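PDB 3MKH: nitroalkane oxidase from Podospora anserina, which oxidises primary and secondary nitroalkanes to aldehydes or ketones with FAD and molecular oxygen, releasing nitrite and hydrogen peroxide. Local coordinates for residues A[132-137]-A[268-273]; A[141-144]-A[150-153]; A[192-197]-A[203-208]; A[397-400]-A[405-408]. One frame throughout, in Å; residues are numbered along the deposited sequence.

Interaction 1 (A[132-137]-A[268-273]); sequences LVFSEP and GAFDGS. With FAD (flavin-adenine dinucleotide), chain E.
Leu-132 meets the helical segment 268-273 through one methyl: its CD2 lies 4.0 Å from Ala-269 CB and equally near Phe-270 CZ. With CG anti to the backbone N (chi1 172°), CD2 is carried to the helix, while the backbone carbonyl of the same residue serves the flavin, Leu-132 O accepting a hydrogen bond from FAD N3 at 2.7 Å. Phe-134 follows as the aromatic half of the contact. Its ring and that of Phe-270 form a T-shaped pair, with centroids 5.2 Å apart and planes at 85°; the Phe-270 edge is directed at the Phe-134 face, and CE2 of Phe-270 sits 3.8 Å above that face, displaced toward the rim. The backbone here grips the pyrimidine end of the isoalloxazine, since FAD O2 takes two N-H groups, Phe-134 N at 3.0 Å and Ser-135 N at 2.8 Å. Ser-135 turns its hydroxyl to the cofactor as well: OG donates to FAD N1 and receives a bond from FAD O4' at 2.6 Å, linking ring and ribityl chain. All four residues that touch across the contact are buried. The contact thus joins the end of strand 130-133, which pairs in parallel with strand 184-191, to the long helix 262-298; Leu-101 and Thr-104 of helix 90-109 pack beside Leu-132 and Ala-269, respectively.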
# COMPACT_ATOMS: atom_id res chain seq x y z
N LEU A 132 -4.04 11.14 -32.86
CA LEU A 132 -4.86 9.94 -32.83
C LEU A 132 -6.15 10.33 -32.11
O LEU A 132 -6.16 10.59 -30.89
CB LEU A 132 -4.14 8.78 -32.14
CG LEU A 132 -4.89 7.47 -31.84
CD1 LEU A 132 -5.85 7.09 -32.93
CD2 LEU A 132 -3.91 6.33 -31.59
N VAL A 133 -7.22 10.44 -32.88
CA VAL A 133 -8.44 11.06 -32.40
C VAL A 133 -9.43 9.96 -32.05
O VAL A 133 -10.23 9.54 -32.88
CB VAL A 133 -9.03 12.03 -33.42
CG1 VAL A 133 -10.20 12.80 -32.81
CG2 VAL A 133 -7.95 12.99 -33.92
N PHE A 134 -9.32 9.51 -30.81
CA PHE A 134 -10.03 8.35 -30.30
C PHE A 134 -11.06 8.78 -29.25
O PHE A 134 -12.25 8.47 -29.36
CB PHE A 134 -9.01 7.42 -29.66
CG PHE A 134 -9.57 6.10 -29.18
CD1 PHE A 134 -10.07 5.97 -27.90
CD2 PHE A 134 -9.56 4.99 -30.00
CE1 PHE A 134 -10.58 4.75 -27.46
CE2 PHE A 134 -10.05 3.77 -29.56
CZ PHE A 134 -10.57 3.66 -28.29
N SER A 135 -10.58 9.50 -28.23
CA SER A 135 -11.39 9.80 -27.05
C SER A 135 -12.54 10.76 -27.31
O SER A 135 -12.49 11.60 -28.22
CB SER A 135 -10.50 10.33 -25.92
OG SER A 135 -9.54 9.36 -25.54
N GLU A 136 -13.56 10.66 -26.46
CA GLU A 136 -14.82 11.37 -26.62
C GLU A 136 -15.32 11.87 -25.26
O GLU A 136 -15.02 11.26 -24.22
CB GLU A 136 -15.88 10.44 -27.26
CG GLU A 136 -15.54 10.04 -28.68
CD GLU A 136 -16.61 9.20 -29.38
OE1 GLU A 136 -17.52 8.65 -28.71
OE2 GLU A 136 -16.53 9.08 -30.61
N PRO A 137 -16.08 12.98 -25.25
CA PRO A 137 -16.52 13.58 -23.98
C PRO A 137 -17.27 12.61 -23.06
O PRO A 137 -17.11 12.66 -21.83
CB PRO A 137 -17.49 14.69 -24.42
CG PRO A 137 -17.39 14.78 -25.88
CD PRO A 137 -16.68 13.61 -26.43
N GLY A 268 -3.54 -1.59 -31.22
CA GLY A 268 -2.16 -1.88 -31.55
C GLY A 268 -1.32 -0.65 -31.28
O GLY A 268 -0.23 -0.74 -30.71
N ALA A 269 -1.82 0.51 -31.70
CA ALA A 269 -1.14 1.76 -31.43
C ALA A 269 -0.99 1.94 -29.91
O ALA A 269 0.08 2.31 -29.42
CB ALA A 269 -1.90 2.93 -32.04
N PHE A 270 -2.05 1.63 -29.16
CA PHE A 270 -2.01 1.81 -27.71
C PHE A 270 -1.14 0.77 -26.99
O PHE A 270 -0.75 0.99 -25.84
CB PHE A 270 -3.41 1.83 -27.09
CG PHE A 270 -4.22 3.05 -27.47
CD1 PHE A 270 -3.75 4.33 -27.20
CD2 PHE A 270 -5.46 2.91 -28.06
CE1 PHE A 270 -4.50 5.45 -27.54
CE2 PHE A 270 -6.22 4.02 -28.40
CZ PHE A 270 -5.74 5.29 -28.14
N ASP A 271 -0.84 -0.35 -27.64
CA ASP A 271 0.12 -1.30 -27.07
C ASP A 271 1.56 -0.75 -27.09
O ASP A 271 2.30 -0.89 -26.12
CB ASP A 271 0.09 -2.64 -27.81
CG ASP A 271 -1.17 -3.45 -27.53
OD1 ASP A 271 -1.88 -3.17 -26.53
OD2 ASP A 271 -1.46 -4.37 -28.32
N GLY A 272 1.95 -0.13 -28.20
CA GLY A 272 3.23 0.53 -28.30
C GLY A 272 3.31 1.72 -27.35
O GLY A 272 4.32 1.93 -26.66
N SER A 273 2.25 2.51 -27.30
CA SER A 273 2.25 3.71 -26.46
C SER A 273 2.34 3.34 -24.98
O SER A 273 2.92 4.09 -24.18
CB SER A 273 1.01 4.56 -26.73
OG SER A 273 -0.16 3.89 -26.28
PA FAD E . -13.39 6.52 -19.61
O1A FAD E . -14.32 5.93 -20.57
O2A FAD E . -13.37 7.97 -19.43
O5B FAD E . -13.64 5.83 -18.18
C5B FAD E . -13.55 6.58 -16.97
C4B FAD E . -13.52 5.70 -15.71
O4B FAD E . -14.76 4.99 -15.61
C3B FAD E . -12.44 4.62 -15.81
O3B FAD E . -11.21 5.11 -15.26
C2B FAD E . -12.99 3.52 -14.92
O2B FAD E . -12.64 3.77 -13.56
C1B FAD E . -14.50 3.66 -15.10
N9A FAD E . -14.95 2.63 -16.08
C8A FAD E . -15.53 2.88 -17.26
N7A FAD E . -15.78 1.73 -17.88
C5A FAD E . -15.37 0.75 -17.09
C6A FAD E . -15.38 -0.64 -17.19
N6A FAD E . -15.88 -1.23 -18.27
N1A FAD E . -14.88 -1.37 -16.19
C2A FAD E . -14.39 -0.79 -15.12
N3A FAD E . -14.36 0.53 -14.98
C4A FAD E . -14.84 1.32 -15.95
N1 FAD E . -7.06 10.58 -26.26
C2 FAD E . -6.87 10.36 -27.62
O2 FAD E . -7.77 9.85 -28.27
N3 FAD E . -5.68 10.73 -28.23
C4 FAD E . -4.66 11.32 -27.49
O4 FAD E . -3.61 11.64 -28.05
C4X FAD E . -4.84 11.54 -26.14
N5 FAD E . -3.83 12.12 -25.36
C5X FAD E . -4.16 12.64 -24.10
C6 FAD E . -3.30 13.52 -23.45
C7 FAD E . -3.64 14.03 -22.20
C7M FAD E . -2.71 15.00 -21.48
C8 FAD E . -4.84 13.66 -21.61
C8M FAD E . -5.22 14.21 -20.24
C9 FAD E . -5.69 12.78 -22.26
C9A FAD E . -5.35 12.27 -23.51
N10 FAD E . -6.21 11.39 -24.16
C10 FAD E . -6.04 11.17 -25.52
C1' FAD E . -7.29 10.68 -23.43
C2' FAD E . -6.77 9.39 -22.80
O2' FAD E . -6.34 8.49 -23.82
C3' FAD E . -7.80 8.70 -21.90
O3' FAD E . -7.16 7.64 -21.21
C4' FAD E . -8.99 8.11 -22.67
O4' FAD E . -9.94 9.12 -22.97
C5' FAD E . -9.68 7.02 -21.83
O5' FAD E . -10.05 7.52 -20.55
P FAD E . -10.52 6.52 -19.39
O1P FAD E . -9.59 5.39 -19.36
O2P FAD E . -10.74 7.29 -18.16
O3P FAD E . -11.92 5.99 -19.99

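Interaction 2 (A[141-144]-A[150-153]); sequences ANAL and GFQT. With FAD (flavin-adenine dinucleotide), chain E.
Ala-143 places its methyl over the ring of Phe-151 in a CH-pi contact that closes part of the connection between strands 130-133 and 154-158, in the beta-sheet region of this acyl-CoA dehydrogenase-family fold. The evidence for a centred approach is that CB lies 3.7 Å from the ring centroid and only 11° off the ring normal. All three outer carbons, CE1, CE2 and CZ, are therefore at similar distances from the methyl. The phenylalanine reaches this place because its CG stands beside the backbone N and anti to the carbonyl carbon (chi1 -78°), which brings the ring nearer to the 141-144 segment although the bond to CB does not itself point there. Leu-144 behaves similarly: its CB is directed away, yet CD1 returns to an oblique, looser position 4.4 Å from Phe-151 CE2. The same ring also makes an edge-to-face pair with Phe-134, a flavin-binding residue.

No direct hydrogen bond joins the backbones; two waters do this instead. One donates to Asn-142 O and accepts from Gly-150 N, and the other relates Ala-143 O to Phe-151 N in the same way. Gly-150 has a positive phi, a backbone shape that favours glycine. At its first residue, Ala-141, the 141-144 segment holds the cofactor, the backbone N donating to the phosphate oxygen FAD O1A at 3.0 Å. Between the segments, Gly-150 CA directs a C-H at Ala-143 O, 3.4 Å away, with 159° at the hydrogen.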
# COMPACT_ATOMS: atom_id res chain seq x y z
N ALA A 141 -14.17 3.86 -22.68
CA ALA A 141 -13.77 2.55 -22.15
C ALA A 141 -14.74 1.46 -22.61
O ALA A 141 -14.37 0.30 -22.70
CB ALA A 141 -13.68 2.59 -20.63
N ASN A 142 -15.98 1.84 -22.92
CA ASN A 142 -17.01 0.88 -23.29
C ASN A 142 -17.46 1.04 -24.74
O ASN A 142 -18.58 0.66 -25.10
CB ASN A 142 -18.19 1.01 -22.33
CG ASN A 142 -17.75 0.97 -20.87
OD1 ASN A 142 -17.84 1.96 -20.15
ND2 ASN A 142 -17.24 -0.18 -20.45
N ALA A 143 -16.60 1.61 -25.58
CA ALA A 143 -16.95 1.85 -26.97
C ALA A 143 -17.28 0.55 -27.71
O ALA A 143 -18.07 0.57 -28.65
CB ALA A 143 -15.84 2.60 -27.68
N LEU A 144 -16.67 -0.55 -27.27
CA LEU A 144 -16.82 -1.85 -27.94
C LEU A 144 -17.80 -2.79 -27.23
O LEU A 144 -17.99 -3.93 -27.65
CB LEU A 144 -15.47 -2.54 -28.04
CG LEU A 144 -14.56 -2.18 -29.22
CD1 LEU A 144 -14.40 -0.69 -29.36
CD2 LEU A 144 -13.21 -2.85 -29.02
N GLY A 150 -21.89 2.66 -28.18
CA GLY A 150 -20.76 2.68 -29.11
C GLY A 150 -20.22 4.09 -29.26
O GLY A 150 -20.74 5.02 -28.64
N PHE A 151 -19.19 4.26 -30.09
CA PHE A 151 -18.63 5.59 -30.38
C PHE A 151 -19.72 6.58 -30.77
O PHE A 151 -20.63 6.25 -31.52
CB PHE A 151 -17.63 5.51 -31.53
CG PHE A 151 -16.28 4.97 -31.14
CD1 PHE A 151 -15.44 5.70 -30.31
CD2 PHE A 151 -15.85 3.74 -31.63
CE1 PHE A 151 -14.20 5.19 -29.96
CE2 PHE A 151 -14.62 3.24 -31.30
CZ PHE A 151 -13.79 3.97 -30.46
N GLN A 152 -19.62 7.81 -30.29
CA GLN A 152 -20.56 8.84 -30.69
C GLN A 152 -20.18 9.36 -32.06
O GLN A 152 -21.03 9.85 -32.79
CB GLN A 152 -20.58 9.99 -29.67
CG GLN A 152 -21.64 11.07 -29.95
CD GLN A 152 -21.15 12.22 -30.86
OE1 GLN A 152 -19.96 12.51 -30.91
NE2 GLN A 152 -22.08 12.88 -31.55
N THR A 153 -18.90 9.25 -32.41
CA THR A 153 -18.44 9.73 -33.71
C THR A 153 -18.73 8.66 -34.77
O THR A 153 -18.33 7.50 -34.62
CB THR A 153 -16.94 10.10 -33.69
OG1 THR A 153 -16.71 11.16 -32.75
CG2 THR A 153 -16.48 10.55 -35.07
PA FAD E . -13.39 6.52 -19.61
O1A FAD E . -14.32 5.93 -20.57
O2A FAD E . -13.37 7.97 -19.43
O5B FAD E . -13.64 5.83 -18.18
C5B FAD E . -13.55 6.58 -16.97
C4B FAD E . -13.52 5.70 -15.71
O4B FAD E . -14.76 4.99 -15.61
C3B FAD E . -12.44 4.62 -15.81
O3B FAD E . -11.21 5.11 -15.26
C2B FAD E . -12.99 3.52 -14.92
O2B FAD E . -12.64 3.77 -13.56
C1B FAD E . -14.50 3.66 -15.10
N9A FAD E . -14.95 2.63 -16.08
C8A FAD E . -15.53 2.88 -17.26
N7A FAD E . -15.78 1.73 -17.88
C5A FAD E . -15.37 0.75 -17.09
C6A FAD E . -15.38 -0.64 -17.19
N6A FAD E . -15.88 -1.23 -18.27
N1A FAD E . -14.88 -1.37 -16.19
C2A FAD E . -14.39 -0.79 -15.12
N3A FAD E . -14.36 0.53 -14.98
C4A FAD E . -14.84 1.32 -15.95
N1 FAD E . -7.06 10.58 -26.26
C2 FAD E . -6.87 10.36 -27.62
O2 FAD E . -7.77 9.85 -28.27
N3 FAD E . -5.68 10.73 -28.23
C4 FAD E . -4.66 11.32 -27.49
O4 FAD E . -3.61 11.64 -28.05
C4X FAD E . -4.84 11.54 -26.14
N5 FAD E . -3.83 12.12 -25.36
C5X FAD E . -4.16 12.64 -24.10
C6 FAD E . -3.30 13.52 -23.45
C7 FAD E . -3.64 14.03 -22.20
C7M FAD E . -2.71 15.00 -21.48
C8 FAD E . -4.84 13.66 -21.61
C8M FAD E . -5.22 14.21 -20.24
C9 FAD E . -5.69 12.78 -22.26
C9A FAD E . -5.35 12.27 -23.51
N10 FAD E . -6.21 11.39 -24.16
C10 FAD E . -6.04 11.17 -25.52
C1' FAD E . -7.29 10.68 -23.43
C2' FAD E . -6.77 9.39 -22.80
O2' FAD E . -6.34 8.49 -23.82
C3' FAD E . -7.80 8.70 -21.90
O3' FAD E . -7.16 7.64 -21.21
C4' FAD E . -8.99 8.11 -22.67
O4' FAD E . -9.94 9.12 -22.97
C5' FAD E . -9.68 7.02 -21.83
O5' FAD E . -10.05 7.52 -20.55
P FAD E . -10.52 6.52 -19.39
O1P FAD E . -9.59 5.39 -19.36
O2P FAD E . -10.74 7.29 -18.16
O3P FAD E . -11.92 5.99 -19.99
O HOH W 1 -20.33 2.79 -25.87
O HOH W 2 -18.42 1.72 -31.32

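Interaction 3 (A[192-197]-A[203-208]); sequences ATTPLE and ENKVMI
Leu-196 and Lys-205, their CA atoms 7.5 Å apart, are the closest pair of CA atoms between an irregular segment, 192-197, and one that passes from a 3-10 turn at 203-205 into strand 206-208. The two belong to the connection between strands 184-191 and 206-212, antiparallel neighbours in the sheet, so the contact lies within a beta-hairpin whose loop is long. Within the 3-10 turn, Val-206 N donates to Glu-203 O at 3.3 Å. The main chains of the two segments make no hydrogen bond to each other, and a single side chain does the bridging.

That side chain is Lys-205. Its CG lies anti to the carbonyl carbon, and successive bends at chi2 (-65°) and chi3 (-84°) fold the chain so that its end comes to Thr-194. NZ consequently donates a hydrogen bond to Thr-194 O, 2.9 Å away, from above the carbonyl plane, 53° out of it. Thr-194 OG1 is also close to NZ, at 3.0 Å, the two side chains crossing at about a right angle. A water extends the grip by one residue, accepting from Lys-205 NZ and donating to Pro-195 O. Farther off, the carboxylate of Glu-197 carries the opposite charge, OE2 lying 6.6 Å from NZ, so any electrostatic help is probably modest.

The touching residues of the loop are exposed, and the contact lies at the protein surface, away from the cofactor site. The aliphatic part of the lysine is used too: Leu-196 CD1 rests against Lys-205 CG at 3.9 Å.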
# COMPACT_ATOMS: atom_id res chain seq x y z
N ALA A 192 -21.77 3.91 -39.74
CA ALA A 192 -23.21 3.93 -39.54
C ALA A 192 -23.95 3.85 -40.88
O ALA A 192 -25.15 4.14 -40.96
CB ALA A 192 -23.63 5.18 -38.75
N THR A 193 -23.24 3.47 -41.94
CA THR A 193 -23.84 3.34 -43.26
C THR A 193 -24.99 2.33 -43.21
O THR A 193 -26.06 2.57 -43.76
CB THR A 193 -22.83 2.86 -44.30
OG1 THR A 193 -21.67 3.70 -44.26
CG2 THR A 193 -23.46 2.91 -45.72
N THR A 194 -24.73 1.21 -42.55
CA THR A 194 -25.76 0.24 -42.25
C THR A 194 -25.77 0.05 -40.74
O THR A 194 -24.73 0.14 -40.09
CB THR A 194 -25.48 -1.12 -42.92
OG1 THR A 194 -24.25 -1.66 -42.42
CG2 THR A 194 -25.38 -0.96 -44.43
N PRO A 195 -26.95 -0.23 -40.17
CA PRO A 195 -27.06 -0.36 -38.72
C PRO A 195 -26.38 -1.62 -38.21
O PRO A 195 -26.20 -2.58 -38.97
CB PRO A 195 -28.57 -0.45 -38.49
CG PRO A 195 -29.20 -0.02 -39.78
CD PRO A 195 -28.25 -0.40 -40.84
N LEU A 196 -25.99 -1.60 -36.94
CA LEU A 196 -25.51 -2.79 -36.26
C LEU A 196 -26.63 -3.82 -36.22
O LEU A 196 -27.77 -3.48 -35.91
CB LEU A 196 -25.08 -2.41 -34.83
CG LEU A 196 -24.45 -3.44 -33.90
CD1 LEU A 196 -23.13 -3.95 -34.46
CD2 LEU A 196 -24.23 -2.81 -32.53
N GLU A 197 -26.33 -5.06 -36.55
CA GLU A 197 -27.33 -6.11 -36.50
C GLU A 197 -27.57 -6.57 -35.07
O GLU A 197 -26.74 -6.35 -34.19
CB GLU A 197 -26.92 -7.29 -37.38
CG GLU A 197 -26.67 -6.90 -38.82
CD GLU A 197 -26.23 -8.06 -39.68
OE1 GLU A 197 -26.50 -9.22 -39.30
OE2 GLU A 197 -25.61 -7.81 -40.75
N GLU A 203 -17.41 -4.19 -32.50
CA GLU A 203 -16.08 -4.13 -33.08
C GLU A 203 -16.12 -4.18 -34.61
O GLU A 203 -15.26 -3.60 -35.28
CB GLU A 203 -15.18 -5.23 -32.51
CG GLU A 203 -13.78 -5.20 -33.10
CD GLU A 203 -12.76 -5.95 -32.26
OE1 GLU A 203 -13.10 -6.37 -31.13
OE2 GLU A 203 -11.62 -6.11 -32.74
N ASN A 204 -17.12 -4.87 -35.16
CA ASN A 204 -17.27 -5.03 -36.61
C ASN A 204 -17.51 -3.72 -37.38
O ASN A 204 -17.35 -3.69 -38.60
CB ASN A 204 -18.43 -5.98 -36.93
CG ASN A 204 -18.18 -7.42 -36.48
OD1 ASN A 204 -17.08 -7.78 -36.05
ND2 ASN A 204 -19.21 -8.26 -36.59
N LYS A 205 -17.94 -2.67 -36.69
CA LYS A 205 -18.26 -1.39 -37.33
C LYS A 205 -17.15 -0.34 -37.19
O LYS A 205 -17.23 0.76 -37.77
CB LYS A 205 -19.56 -0.80 -36.75
CG LYS A 205 -20.68 -1.81 -36.61
CD LYS A 205 -21.14 -2.30 -37.97
CE LYS A 205 -22.16 -1.35 -38.61
NZ LYS A 205 -22.66 -1.92 -39.91
N VAL A 206 -16.11 -0.66 -36.43
CA VAL A 206 -15.09 0.35 -36.12
C VAL A 206 -14.09 0.56 -37.25
O VAL A 206 -13.57 -0.41 -37.83
CB VAL A 206 -14.37 0.03 -34.81
CG1 VAL A 206 -13.30 1.10 -34.51
CG2 VAL A 206 -15.38 -0.02 -33.69
N MET A 207 -13.87 1.83 -37.58
CA MET A 207 -12.98 2.24 -38.65
C MET A 207 -11.96 3.26 -38.16
O MET A 207 -12.15 3.87 -37.11
CB MET A 207 -13.76 2.94 -39.77
CG MET A 207 -14.98 2.22 -40.31
SD MET A 207 -15.88 3.27 -41.47
CE MET A 207 -14.70 3.42 -42.80
N ILE A 208 -10.91 3.46 -38.93
CA ILE A 208 -10.08 4.65 -38.78
C ILE A 208 -10.05 5.39 -40.11
O ILE A 208 -9.75 4.80 -41.17
CB ILE A 208 -8.64 4.31 -38.33
CG1 ILE A 208 -8.66 3.52 -37.02
CG2 ILE A 208 -7.80 5.60 -38.20
CD1 ILE A 208 -7.28 3.13 -36.52
O HOH W 3 -24.02 -4.34 -39.44

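Interaction 4 (A[397-400]-A[405-408]); sequences IFDG and IRRR. With FAD (flavin-adenine dinucleotide), chain E.
The guanidinium of Arg-406 receives Asp-399 and Gly-400 at its edge, near its own plane. Asp-399 O accepts hydrogen bonds from NE and NH2, the latter at 2.8 Å, and Gly-400 O a third, from NE, at 3.3 Å. NH2 gives a fourth to Asp-399 OD1 at 2.9 Å, part of a salt bridge in which carboxylate and guanidinium planes stand 48° apart. All four are bent, weak bonds, so the grip comes from their number. The phenyl ring of Phe-398 turns its edge to the dimethylbenzene end of the flavin, CD2 being 3.8 Å from FAD C7. A bend at chi2 (-46°) curls the arginine back over Gly-400, whose O lies 3.1 Å from Arg-406 CG.

Asp-399, inferred to be the proton acceptor of the reaction, is also held through OD1 by the hydroxyl of Ser-273. The backbone beside it grips the ribityl chain: FAD O3' donates to Ile-397 O at 2.8 Å and accepts from Gly-400 N at 3.0 Å. Ile-405 CD1 packs on Gly-400 CA.

The contact lies where the loop after helix 394-397 leads into helix 402-415. Helix 345-374 packs on Arg-406 through Leu-353 and Val-357, helix 262-298 supplies Phe-270 O to its NH2, and Leu-101 of helix 90-109 touches Asp-399.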
# COMPACT_ATOMS: atom_id res chain seq x y z
N ILE A 397 -4.28 7.47 -15.78
CA ILE A 397 -5.61 7.76 -16.32
C ILE A 397 -5.64 8.04 -17.82
O ILE A 397 -6.68 7.88 -18.45
CB ILE A 397 -6.33 8.91 -15.56
CG1 ILE A 397 -5.50 10.20 -15.58
CG2 ILE A 397 -6.61 8.51 -14.11
CD1 ILE A 397 -6.16 11.35 -14.78
N PHE A 398 -4.51 8.43 -18.40
CA PHE A 398 -4.51 8.75 -19.82
C PHE A 398 -3.98 7.57 -20.62
O PHE A 398 -3.67 6.51 -20.04
CB PHE A 398 -3.82 10.10 -20.13
CG PHE A 398 -2.32 10.01 -20.37
CD1 PHE A 398 -1.56 8.94 -19.90
CD2 PHE A 398 -1.66 11.04 -21.03
CE1 PHE A 398 -0.19 8.88 -20.11
CE2 PHE A 398 -0.27 10.99 -21.25
CZ PHE A 398 0.45 9.91 -20.80
N ASP A 399 -3.94 7.73 -21.94
CA ASP A 399 -3.50 6.68 -22.84
C ASP A 399 -4.20 5.35 -22.54
O ASP A 399 -3.57 4.29 -22.55
CB ASP A 399 -1.98 6.51 -22.74
CG ASP A 399 -1.37 5.98 -24.02
OD1 ASP A 399 -0.78 4.88 -24.00
OD2 ASP A 399 -1.49 6.68 -25.06
N GLY A 400 -5.52 5.42 -22.31
CA GLY A 400 -6.27 4.27 -21.85
C GLY A 400 -6.06 4.06 -20.36
O GLY A 400 -5.02 3.52 -19.94
N ILE A 405 -9.68 0.41 -18.79
CA ILE A 405 -9.16 -0.08 -20.07
C ILE A 405 -8.00 -1.07 -19.92
O ILE A 405 -8.15 -2.27 -20.20
CB ILE A 405 -8.77 1.08 -21.00
CG1 ILE A 405 -10.00 1.97 -21.22
CG2 ILE A 405 -8.18 0.55 -22.31
CD1 ILE A 405 -9.86 2.96 -22.37
N ARG A 406 -6.85 -0.57 -19.47
CA ARG A 406 -5.66 -1.42 -19.37
C ARG A 406 -5.91 -2.71 -18.56
O ARG A 406 -5.57 -3.80 -19.03
CB ARG A 406 -4.44 -0.63 -18.86
CG ARG A 406 -4.08 0.62 -19.68
CD ARG A 406 -4.09 0.38 -21.20
NE ARG A 406 -3.31 1.41 -21.89
CZ ARG A 406 -2.64 1.23 -23.03
NH1 ARG A 406 -2.66 0.05 -23.65
NH2 ARG A 406 -1.94 2.23 -23.55
N ARG A 407 -6.49 -2.62 -17.37
CA ARG A 407 -6.75 -3.84 -16.60
C ARG A 407 -7.81 -4.77 -17.25
O ARG A 407 -7.76 -5.99 -17.05
CB ARG A 407 -7.09 -3.56 -15.14
CG ARG A 407 -5.91 -3.01 -14.32
CD ARG A 407 -6.23 -2.98 -12.79
NE ARG A 407 -5.06 -2.55 -12.03
CZ ARG A 407 -4.80 -1.28 -11.73
NH1 ARG A 407 -5.65 -0.31 -12.09
NH2 ARG A 407 -3.70 -0.98 -11.06
N ARG A 408 -8.76 -4.20 -17.99
CA ARG A 408 -9.75 -5.00 -18.73
C ARG A 408 -9.07 -5.78 -19.85
O ARG A 408 -9.47 -6.89 -20.17
CB ARG A 408 -10.86 -4.13 -19.34
CG ARG A 408 -11.74 -3.38 -18.35
CD ARG A 408 -12.09 -4.25 -17.15
NE ARG A 408 -11.56 -3.63 -15.95
CZ ARG A 408 -10.99 -4.27 -14.94
NH1 ARG A 408 -10.87 -5.60 -14.95
NH2 ARG A 408 -10.54 -3.57 -13.91
PA FAD E . -13.39 6.52 -19.61
O1A FAD E . -14.32 5.93 -20.57
O2A FAD E . -13.37 7.97 -19.43
O5B FAD E . -13.64 5.83 -18.18
C5B FAD E . -13.55 6.58 -16.97
C4B FAD E . -13.52 5.70 -15.71
O4B FAD E . -14.76 4.99 -15.61
C3B FAD E . -12.44 4.62 -15.81
O3B FAD E . -11.21 5.11 -15.26
C2B FAD E . -12.99 3.52 -14.92
O2B FAD E . -12.64 3.77 -13.56
C1B FAD E . -14.50 3.66 -15.10
N9A FAD E . -14.95 2.63 -16.08
C8A FAD E . -15.53 2.88 -17.26
N7A FAD E . -15.78 1.73 -17.88
C5A FAD E . -15.37 0.75 -17.09
C6A FAD E . -15.38 -0.64 -17.19
N6A FAD E . -15.88 -1.23 -18.27
N1A FAD E . -14.88 -1.37 -16.19
C2A FAD E . -14.39 -0.79 -15.12
N3A FAD E . -14.36 0.53 -14.98
C4A FAD E . -14.84 1.32 -15.95
N1 FAD E . -7.06 10.58 -26.26
C2 FAD E . -6.87 10.36 -27.62
O2 FAD E . -7.77 9.85 -28.27
N3 FAD E . -5.68 10.73 -28.23
C4 FAD E . -4.66 11.32 -27.49
O4 FAD E . -3.61 11.64 -28.05
C4X FAD E . -4.84 11.54 -26.14
N5 FAD E . -3.83 12.12 -25.36
C5X FAD E . -4.16 12.64 -24.10
C6 FAD E . -3.30 13.52 -23.45
C7 FAD E . -3.64 14.03 -22.20
C7M FAD E . -2.71 15.00 -21.48
C8 FAD E . -4.84 13.66 -21.61
C8M FAD E . -5.22 14.21 -20.24
C9 FAD E . -5.69 12.78 -22.26
C9A FAD E . -5.35 12.27 -23.51
N10 FAD E . -6.21 11.39 -24.16
C10 FAD E . -6.04 11.17 -25.52
C1' FAD E . -7.29 10.68 -23.43
C2' FAD E . -6.77 9.39 -22.80
O2' FAD E . -6.34 8.49 -23.82
C3' FAD E . -7.80 8.70 -21.90
O3' FAD E . -7.16 7.64 -21.21
C4' FAD E . -8.99 8.11 -22.67
O4' FAD E . -9.94 9.12 -22.97
C5' FAD E . -9.68 7.02 -21.83
O5' FAD E . -10.05 7.52 -20.55
P FAD E . -10.52 6.52 -19.39
O1P FAD E . -9.59 5.39 -19.36
O2P FAD E . -10.74 7.29 -18.16
O3P FAD E . -11.92 5.99 -19.99

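Interactions 1, 4 and 2 hold one FAD at the pyrimidine end of the flavin, the ribityl chain and a phosphate; interaction 1 also reaches ribityl O4'. Interactions 1 and 4, centres about 10 Å apart, meet at the inferred proton acceptor, where Ser-273 OG lies 2.6 Å from Asp-399 OD1 and Phe-270 O is 2.9 Å from Arg-406 NH2. Interaction 2 adjoins interaction 1 through Glu-136, whose OE1 is 2.8 Å from Gln-152 N, and touches interaction 4 where Ala-141 packs on Ile-405. Interaction 3 is the outlier: it reaches interaction 2 through Val-206 against Phe-151, but its centre is about 23 Å from that of interaction 4.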